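Local coordinates for aldehyde Dehydrogenase (Burkholderia cenocepacia, PDB 4O6R), which probably oxidises aldehydes to carboxylic acids with NAD(P)+ as the electron acceptor, at the interface of chains A and B. Residues are numbered along the deposited sequence; one frame, centred on the assembly and turned at random. Chains: chain A/B, Aldehyde Dehydrogenase.

Contact 1: the interface of chains A and B. Residues chain A 235, 238-239, 242, 254, 256, 460-461; chain B 249.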
loop_
_atom_site.group_PDB
_atom_site.type_symbol
_atom_site.label_atom_id
_atom_site.label_comp_id
_atom_site.label_asym_id
_atom_site.label_seq_id
_atom_site.Cartn_x
_atom_site.Cartn_y
_atom_site.Cartn_z
ATOM N N THR A 235 15.550 28.738 -7.593
ATOM C CA THR A 235 14.168 29.180 -7.414
ATOM C C THR A 235 13.685 29.988 -8.570
ATOM O O THR A 235 12.576 29.752 -9.081
ATOM C CB THR A 235 14.031 30.045 -6.149
ATOM O OG1 THR A 235 14.841 29.482 -5.121
ATOM C CG2 THR A 235 12.570 30.076 -5.657
ATOM N N GLY A 238 13.012 27.806 -11.435
ATOM C CA GLY A 238 11.811 27.022 -11.138
ATOM C C GLY A 238 10.522 27.760 -11.431
ATOM O O GLY A 238 9.587 27.173 -11.990
ATOM N N ARG A 239 10.477 29.047 -11.071
ATOM C CA ARG A 239 9.335 29.928 -11.435
ATOM C C ARG A 239 9.103 29.981 -12.957
ATOM O O ARG A 239 7.980 29.876 -13.432
ATOM C CB ARG A 239 9.517 31.348 -10.877
ATOM C CG ARG A 239 9.482 31.430 -9.351
ATOM C CD ARG A 239 9.249 32.846 -8.837
ATOM N NE ARG A 239 9.110 32.826 -7.383
ATOM C CZ ARG A 239 10.101 32.972 -6.512
ATOM N NH1 ARG A 239 11.325 33.225 -6.921
ATOM N NH2 ARG A 239 9.868 32.878 -5.209
ATOM N N VAL A 242 7.528 26.708 -14.102
ATOM C CA VAL A 242 6.108 26.786 -13.801
ATOM C C VAL A 242 5.379 27.607 -14.846
ATOM O O VAL A 242 4.371 27.157 -15.394
ATOM C CB VAL A 242 5.856 27.295 -12.371
ATOM C CG1 VAL A 242 4.376 27.569 -12.137
ATOM C CG2 VAL A 242 6.350 26.262 -11.376
ATOM N N LEU A 254 9.714 19.980 -9.010
ATOM C CA LEU A 254 10.713 21.038 -8.763
ATOM C C LEU A 254 11.523 20.702 -7.540
ATOM O O LEU A 254 10.955 20.445 -6.482
ATOM C CB LEU A 254 10.026 22.379 -8.505
ATOM C CG LEU A 254 9.081 22.934 -9.570
ATOM C CD1 LEU A 254 8.269 24.123 -9.049
ATOM C CD2 LEU A 254 9.846 23.314 -10.824
ATOM N N LEU A 256 14.459 22.766 -5.693
ATOM C CA LEU A 256 14.909 24.164 -5.881
ATOM C C LEU A 256 15.845 24.759 -4.807
ATOM O O LEU A 256 15.781 25.966 -4.514
ATOM C CB LEU A 256 13.695 25.091 -5.992
ATOM C CG LEU A 256 12.634 24.772 -7.034
ATOM C CD1 LEU A 256 11.567 25.849 -6.956
ATOM C CD2 LEU A 256 13.245 24.715 -8.420
ATOM N N GLY A 460 7.632 23.916 0.709
ATOM C CA GLY A 460 7.584 25.342 0.426
ATOM C C GLY A 460 8.324 25.730 -0.846
ATOM O O GLY A 460 8.179 25.086 -1.885
ATOM N N LYS A 461 9.141 26.769 -0.757
ATOM C CA LYS A 461 9.882 27.252 -1.920
ATOM C C LYS A 461 11.039 26.346 -2.363
ATOM O O LYS A 461 11.653 26.607 -3.416
ATOM C CB LYS A 461 10.377 28.673 -1.665
ATOM C CG LYS A 461 9.242 29.678 -1.672
ATOM C CD LYS A 461 9.833 31.048 -1.370
ATOM C CE LYS A 461 8.790 32.129 -1.228
ATOM N NZ LYS A 461 9.423 33.226 -0.417
ATOM N N LEU B 249 5.586 29.117 -5.308
ATOM C CA LEU B 249 5.758 27.741 -5.783
ATOM C C LEU B 249 4.820 26.780 -5.045
ATOM O O LEU B 249 5.148 25.635 -4.797
ATOM C CB LEU B 249 7.212 27.268 -5.663
ATOM C CG LEU B 249 8.320 27.798 -6.570
ATOM C CD1 LEU B 249 7.774 27.950 -7.975
ATOM C CD2 LEU B 249 8.895 29.110 -6.091
HETATM O O HOH W 1 5.568 24.167 -2.506
#
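B:Leu249 pushes its isobutyl group into a hydrophobic socket of chain A, a knob-in-hole contact between two subunits of an aldehyde dehydrogenase. Its branch carbon CG meets CD1 of A:Leu256 at 3.8 Å, the two leucines reaching toward each other tip to tip. From that fork the methyls part company. CD1 turns toward strand 251-255 and the far end of helix 235-245, lying 4.0 Å from CD1 of A:Leu254, whose side chain crosses that of B:Leu249 at about a right angle, and near CG2 of A:Val242. CD2 goes to the start of the same helix, where CG2 of A:Thr235 stands 3.8 Å away.

CG of A:Arg239 sits against both branches, 4.0 Å from CD2 of B:Leu249 and nearly as close to CD1. The chain, extended from CG to NE, passes across the leucine. A long arginine suits this rim, because its CG methylene can touch both methyls while the flat guanidinium end, at NE, CZ and NH2, lies along CD2.

The helix also positions these groups. A:Thr235 holds CG2 anti to the backbone N (OG1 chi1 -40°), which turns its methyl to the leucine and OG1 away. One turn on, in the outer layer, A:Gly238 has no side chain, and its backbone can stay near CD1 without narrowing the socket. On the other side, a loop of chain B presents B:Leu249, which has 99 Å² of its surface hidden by chain A. Beside the socket, a water lies 2.8 Å from the carbonyl O of B:Leu249 and 2.8 Å from the carbonyl O of A:Gly460, which opens 3-10 helix 460-462, linking the two backbones.

Contact 2: the interface of chains A and B. Residues chain A 103, 278-279, 282, 312, 316, 327; chain B 494, 496.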
loop_
_atom_site.group_PDB
_atom_site.type_symbol
_atom_site.label_atom_id
_atom_site.label_comp_id
_atom_site.label_asym_id
_atom_site.label_seq_id
_atom_site.Cartn_x
_atom_site.Cartn_y
_atom_site.Cartn_z
ATOM N N ARG A 103 38.524 9.982 -5.955
ATOM C CA ARG A 103 38.105 9.090 -4.900
ATOM C C ARG A 103 36.568 9.131 -4.672
ATOM O O ARG A 103 35.983 8.100 -4.346
ATOM C CB ARG A 103 38.903 9.349 -3.623
ATOM C CG ARG A 103 38.509 10.600 -2.873
ATOM C CD ARG A 103 39.335 10.715 -1.615
ATOM N NE ARG A 103 38.594 11.442 -0.607
ATOM C CZ ARG A 103 38.831 11.402 0.699
ATOM N NH1 ARG A 103 39.874 10.721 1.187
ATOM N NH2 ARG A 103 38.046 12.107 1.520
ATOM N N ALA A 278 31.716 18.037 8.673
ATOM C CA ALA A 278 32.687 18.190 7.590
ATOM C C ALA A 278 32.209 17.507 6.306
ATOM O O ALA A 278 32.236 18.113 5.224
ATOM C CB ALA A 278 34.051 17.696 8.024
ATOM N N TRP A 279 31.739 16.268 6.428
ATOM C CA TRP A 279 31.081 15.587 5.334
ATOM C C TRP A 279 29.931 16.421 4.769
ATOM O O TRP A 279 29.792 16.566 3.554
ATOM C CB TRP A 279 30.584 14.209 5.812
ATOM C CG TRP A 279 29.441 13.629 5.077
ATOM C CD1 TRP A 279 28.135 13.563 5.498
ATOM C CD2 TRP A 279 29.481 12.990 3.798
ATOM N NE1 TRP A 279 27.375 12.935 4.555
ATOM C CE2 TRP A 279 28.167 12.589 3.494
ATOM C CE3 TRP A 279 30.505 12.732 2.872
ATOM C CZ2 TRP A 279 27.837 11.941 2.300
ATOM C CZ3 TRP A 279 30.187 12.086 1.682
ATOM C CH2 TRP A 279 28.868 11.697 1.401
ATOM N N PHE A 282 31.563 19.889 3.181
ATOM C CA PHE A 282 32.748 19.874 2.308
ATOM C C PHE A 282 32.737 18.817 1.230
ATOM O O PHE A 282 33.389 19.014 0.196
ATOM C CB PHE A 282 34.045 19.883 3.134
ATOM C CG PHE A 282 34.124 21.066 4.067
ATOM C CD1 PHE A 282 33.861 22.356 3.594
ATOM C CD2 PHE A 282 34.402 20.911 5.402
ATOM C CE1 PHE A 282 33.883 23.444 4.436
ATOM C CE2 PHE A 282 34.433 22.000 6.242
ATOM C CZ PHE A 282 34.172 23.267 5.772
ATOM N N LEU A 312 40.148 20.414 11.440
ATOM C CA LEU A 312 39.899 19.398 10.406
ATOM C C LEU A 312 39.749 20.034 9.013
ATOM O O LEU A 312 40.341 19.578 8.041
ATOM C CB LEU A 312 38.640 18.599 10.746
ATOM C CG LEU A 312 38.181 17.556 9.738
ATOM C CD1 LEU A 312 39.307 16.583 9.456
ATOM C CD2 LEU A 312 36.958 16.865 10.294
ATOM N N ILE A 316 42.032 19.725 5.171
ATOM C CA ILE A 316 41.511 19.021 4.025
ATOM C C ILE A 316 42.444 19.227 2.836
ATOM O O ILE A 316 42.855 20.342 2.555
ATOM C CB ILE A 316 40.069 19.465 3.700
ATOM C CG1 ILE A 316 39.102 18.954 4.779
ATOM C CG2 ILE A 316 39.648 18.986 2.314
ATOM C CD1 ILE A 316 37.681 19.477 4.673
ATOM N N GLU A 327 41.256 15.268 -1.450
ATOM C CA GLU A 327 40.019 15.189 -0.669
ATOM C C GLU A 327 38.975 16.211 -1.097
ATOM O O GLU A 327 37.793 15.981 -0.906
ATOM C CB GLU A 327 40.300 15.393 0.809
ATOM C CG GLU A 327 41.130 14.292 1.452
ATOM C CD GLU A 327 41.455 14.576 2.912
ATOM O OE1 GLU A 327 41.873 15.726 3.247
ATOM O OE2 GLU A 327 41.286 13.637 3.734
ATOM N N PHE B 494 36.916 12.381 5.904
ATOM C CA PHE B 494 38.292 12.870 5.910
ATOM C C PHE B 494 39.036 12.110 7.007
ATOM O O PHE B 494 38.903 12.423 8.184
ATOM C CB PHE B 494 38.324 14.394 6.143
ATOM C CG PHE B 494 37.476 15.154 5.177
ATOM C CD1 PHE B 494 37.877 15.304 3.867
ATOM C CD2 PHE B 494 36.254 15.695 5.560
ATOM C CE1 PHE B 494 37.092 15.977 2.938
ATOM C CE2 PHE B 494 35.458 16.379 4.638
ATOM C CZ PHE B 494 35.876 16.526 3.327
ATOM N N ARG B 496 41.650 10.756 9.562
ATOM C CA ARG B 496 42.746 11.355 10.316
ATOM C C ARG B 496 43.222 10.427 11.428
ATOM O O ARG B 496 42.702 9.340 11.593
ATOM C CB ARG B 496 42.327 12.697 10.911
ATOM C CG ARG B 496 41.940 13.755 9.889
ATOM C CD ARG B 496 43.150 14.250 9.099
ATOM N NE ARG B 496 42.816 15.299 8.147
ATOM C CZ ARG B 496 42.366 15.099 6.903
ATOM N NH1 ARG B 496 42.174 13.870 6.414
ATOM N NH2 ARG B 496 42.085 16.144 6.148
ATOM O OXT ARG B 496 44.151 10.726 12.166
#
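OE2 of A:Glu327 takes a hydrogen bond of 2.8 Å from NH1 of B:Arg496, almost straight at 176° and lying in the guanidinium plane. The second carboxylate oxygen, OE1, receives NH2 of the same arginine at 2.9 Å, with the oxygen tilted somewhat out of that plane. Both oxygens use their syn lone pairs, so carboxylate and guanidinium meet end-on as a two-bond salt bridge, their planes 20° apart. The paired bonds restrict rotation of both flat groups. Glutamate suits the place because its extended chain carries the carboxylate out to the arginine, the last residue of chain B.

B:Arg496 bends at its second torsion (chi2 -70°), which turns the chain past CD1 of A:Leu312 toward A:Glu327. CD1 of that leucine packs 3.9 Å from CG of B:Arg496 and also borders NE, giving the aliphatic part of the arginine an apolar neighbour.

Two residues earlier in the tail, B:Phe494 inserts its ring among helix 270-282, A:Ile316 and A:Glu327. CD1 of A:Ile316 lies over one face, 3.8 Å from the ring centroid, a CH-pi contact. Isoleucine suits because this methyl, at the end of the longer branch, reaches over the ring while CG1 and CG2 pack near CE1. The rim meets other groups: CB of A:Ala278 is 3.9 Å from CD2 of B:Phe494, and the small alanine lets the ring approach the helix backbone. CB of A:Phe282 touches CZ, so it is the base of that side chain that borders the ring. On the side of the salt bridge, the carboxylate plane of A:Glu327 stands nearly perpendicular to the ring.

A:Arg103 backs the salt bridge, with CG of A:Glu327 over one face of its guanidinium toward the rim, and marginally touches the ring as well, NH2 lying 4.0 Å from CD1 of B:Phe494.

About 32 Å separates the C-alpha centres of contact 1 and contact 2, and they have no residue in common. Chain B supplies the inserting groups in both: a loop leucine just before strand 251-255 in contact 1, the C-terminal tail in contact 2. Chain A receives them on different elements, helix 235-245 with strand 251-255 in one case and helices 270-282 and 302-315 in the other. Two-fold symmetry repeats each with the chains exchanged, so each subunit gives and receives both contacts at well-separated points. This probably helps hold a dimer within the deposited tetramer, an arrangement common in the family.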